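PDB 4E4D: tumor necrosis factor receptor superfamily member 11B from Mus musculus, which acts as a secreted decoy receptor that captures the cytokine RANKL and so neutralises its drive toward osteoclast formation. Local coordinates for residues H9-E13 against L29-C33. Numbering follows the deposited sequence.
Sequences HYDPE and LKQHC
Small disulfide-rich repeats cannot assemble a deep hydrophobic core, so cystines and a few well-placed side chains take over much of that task; the first cysteine-rich repeat of this secreted TNF receptor family member illustrates the principle. Segment 9-13 is extended throughout, running from a short strand (9-10) into loop; 29-33, which leaves strand 27-31 at Gln31, is extended except at Lys30 (phi -105°, psi -32°), where the chain bends. Their backbones stay well apart, the nearest CA atoms, those of Pro12 and His32, lying 7.6 Å from each other, so side chains alone bridge the gap and bury just 208 Å² in total.

Tyr10 has the largest covered area of the contact. Its CA-to-CB bond points sideways, but a p rotamer (chi1 72°, chi2 -72°) carries the phenol across, placing Tyr10 OH 3.3 Å from Leu29 CD1 and Tyr10 CZ 4.1 Å from the same methyl. Leu29, whose CA-to-CB bond points toward 9-13, has chi1 and chi2 both t and offers CD1 to the phenol. His32 adopts chi1 m and chi2 -99°, which brings ND1 near the plane of the phenol at its edge; His32 ND1 donates a weak hydrogen bond to Tyr10 OH (3.2 Å, 122° at the hydrogen). Pro12, its CA-to-CB bond toward 29-33, packs against both His32 and Cys33, with Pro12 CB 3.9 Å from His32 ND1 and Pro12 CD 4.2 Å from Cys33 SG.

Chi1 of 60° sets Cys33 SG beside Pro12, in disulfide linkage to Cys20; the contact thus spans two small two-stranded antiparallel sheets, 9-10 with 20-21 and 27-31 with 40-43.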
loop_
_atom_site.group_PDB
_atom_site.type_symbol
_atom_site.label_atom_id
_atom_site.label_comp_id
_atom_site.label_asym_id
_atom_site.label_seq_id
_atom_site.Cartn_x
_atom_site.Cartn_y
_atom_site.Cartn_z
ATOM N N HIS B 9 -32.388 5.604 -26.712
ATOM C CA HIS B 9 -32.242 7.056 -26.732
ATOM C C HIS B 9 -31.841 7.672 -25.393
ATOM O O HIS B 9 -32.315 7.264 -24.332
ATOM C CB HIS B 9 -33.550 7.691 -27.203
ATOM C CG HIS B 9 -33.826 7.497 -28.662
ATOM N ND1 HIS B 9 -35.087 7.245 -29.155
ATOM C CD2 HIS B 9 -33.002 7.529 -29.736
ATOM C CE1 HIS B 9 -35.029 7.124 -30.470
ATOM N NE2 HIS B 9 -33.774 7.294 -30.847
ATOM N N TYR B 10 -30.963 8.670 -25.468
ATOM C CA TYR B 10 -30.624 9.519 -24.328
ATOM C C TYR B 10 -30.801 10.960 -24.803
ATOM O O TYR B 10 -31.464 11.187 -25.812
ATOM C CB TYR B 10 -29.191 9.261 -23.854
ATOM C CG TYR B 10 -28.125 9.798 -24.781
ATOM C CD1 TYR B 10 -27.878 9.197 -26.007
ATOM C CD2 TYR B 10 -27.361 10.903 -24.427
ATOM C CE1 TYR B 10 -26.907 9.684 -26.858
ATOM C CE2 TYR B 10 -26.385 11.396 -25.271
ATOM C CZ TYR B 10 -26.163 10.783 -26.485
ATOM O OH TYR B 10 -25.195 11.270 -27.331
ATOM N N ASP B 11 -30.221 11.933 -24.104
ATOM C CA ASP B 11 -30.394 13.329 -24.512
ATOM C C ASP B 11 -29.371 14.314 -23.936
ATOM O O ASP B 11 -29.298 14.501 -22.722
ATOM C CB ASP B 11 -31.803 13.804 -24.150
ATOM C CG ASP B 11 -32.188 13.459 -22.723
ATOM O OD1 ASP B 11 -31.297 13.076 -21.937
ATOM O OD2 ASP B 11 -33.385 13.576 -22.386
ATOM N N PRO B 12 -28.576 14.949 -24.816
ATOM C CA PRO B 12 -27.728 16.087 -24.446
ATOM C C PRO B 12 -28.423 17.417 -24.743
ATOM O O PRO B 12 -29.610 17.417 -25.070
ATOM C CB PRO B 12 -26.512 15.908 -25.352
ATOM C CG PRO B 12 -27.076 15.306 -26.591
ATOM C CD PRO B 12 -28.250 14.450 -26.164
ATOM N N GLU B 13 -27.699 18.529 -24.633
ATOM C CA GLU B 13 -28.274 19.844 -24.917
ATOM C C GLU B 13 -27.211 20.906 -25.185
ATOM O O GLU B 13 -26.111 20.858 -24.632
ATOM C CB GLU B 13 -29.155 20.304 -23.751
ATOM C CG GLU B 13 -29.690 21.724 -23.905
ATOM C CD GLU B 13 -30.265 22.281 -22.618
ATOM O OE1 GLU B 13 -30.781 21.489 -21.803
ATOM O OE2 GLU B 13 -30.192 23.513 -22.417
ATOM N N LEU B 29 -18.860 6.500 -28.956
ATOM C CA LEU B 29 -19.412 7.796 -29.331
ATOM C C LEU B 29 -18.295 8.798 -29.596
ATOM O O LEU B 29 -17.480 9.073 -28.718
ATOM C CB LEU B 29 -20.327 8.312 -28.218
ATOM C CG LEU B 29 -21.199 9.527 -28.534
ATOM C CD1 LEU B 29 -22.327 9.629 -27.521
ATOM C CD2 LEU B 29 -20.386 10.813 -28.543
ATOM N N LYS B 30 -18.256 9.343 -30.808
ATOM C CA LYS B 30 -17.234 10.324 -31.159
ATOM C C LYS B 30 -17.799 11.744 -31.208
ATOM O O LYS B 30 -17.092 12.707 -30.916
ATOM C CB LYS B 30 -16.577 9.972 -32.494
ATOM C CG LYS B 30 -15.275 10.717 -32.726
ATOM C CD LYS B 30 -14.545 10.223 -33.963
ATOM C CE LYS B 30 -13.117 10.749 -34.006
ATOM N NZ LYS B 30 -13.049 12.236 -33.930
ATOM N N GLN B 31 -19.068 11.870 -31.585
ATOM C CA GLN B 31 -19.737 13.169 -31.608
ATOM C C GLN B 31 -21.230 13.031 -31.329
ATOM O O GLN B 31 -21.917 12.222 -31.951
ATOM C CB GLN B 31 -19.519 13.866 -32.952
ATOM C CG GLN B 31 -18.094 14.337 -33.173
ATOM C CD GLN B 31 -17.944 15.204 -34.408
ATOM O OE1 GLN B 31 -18.787 15.184 -35.305
ATOM N NE2 GLN B 31 -16.864 15.975 -34.457
ATOM N N HIS B 32 -21.723 13.835 -30.391
ATOM C CA HIS B 32 -23.129 13.811 -30.011
ATOM C C HIS B 32 -24.023 14.144 -31.194
ATOM O O HIS B 32 -23.573 14.719 -32.185
ATOM C CB HIS B 32 -23.391 14.817 -28.895
ATOM C CG HIS B 32 -22.758 14.451 -27.591
ATOM N ND1 HIS B 32 -23.455 13.840 -26.573
ATOM C CD2 HIS B 32 -21.492 14.609 -27.139
ATOM C CE1 HIS B 32 -22.647 13.637 -25.548
ATOM N NE2 HIS B 32 -21.449 14.095 -25.866
ATOM N N CYS B 33 -25.296 13.793 -31.077
ATOM C CA CYS B 33 -26.260 14.108 -32.115
ATOM C C CYS B 33 -26.566 15.597 -32.115
ATOM O O CYS B 33 -26.859 16.180 -31.071
ATOM C CB CYS B 33 -27.552 13.329 -31.893
ATOM S SG CYS B 33 -28.356 13.690 -30.315
#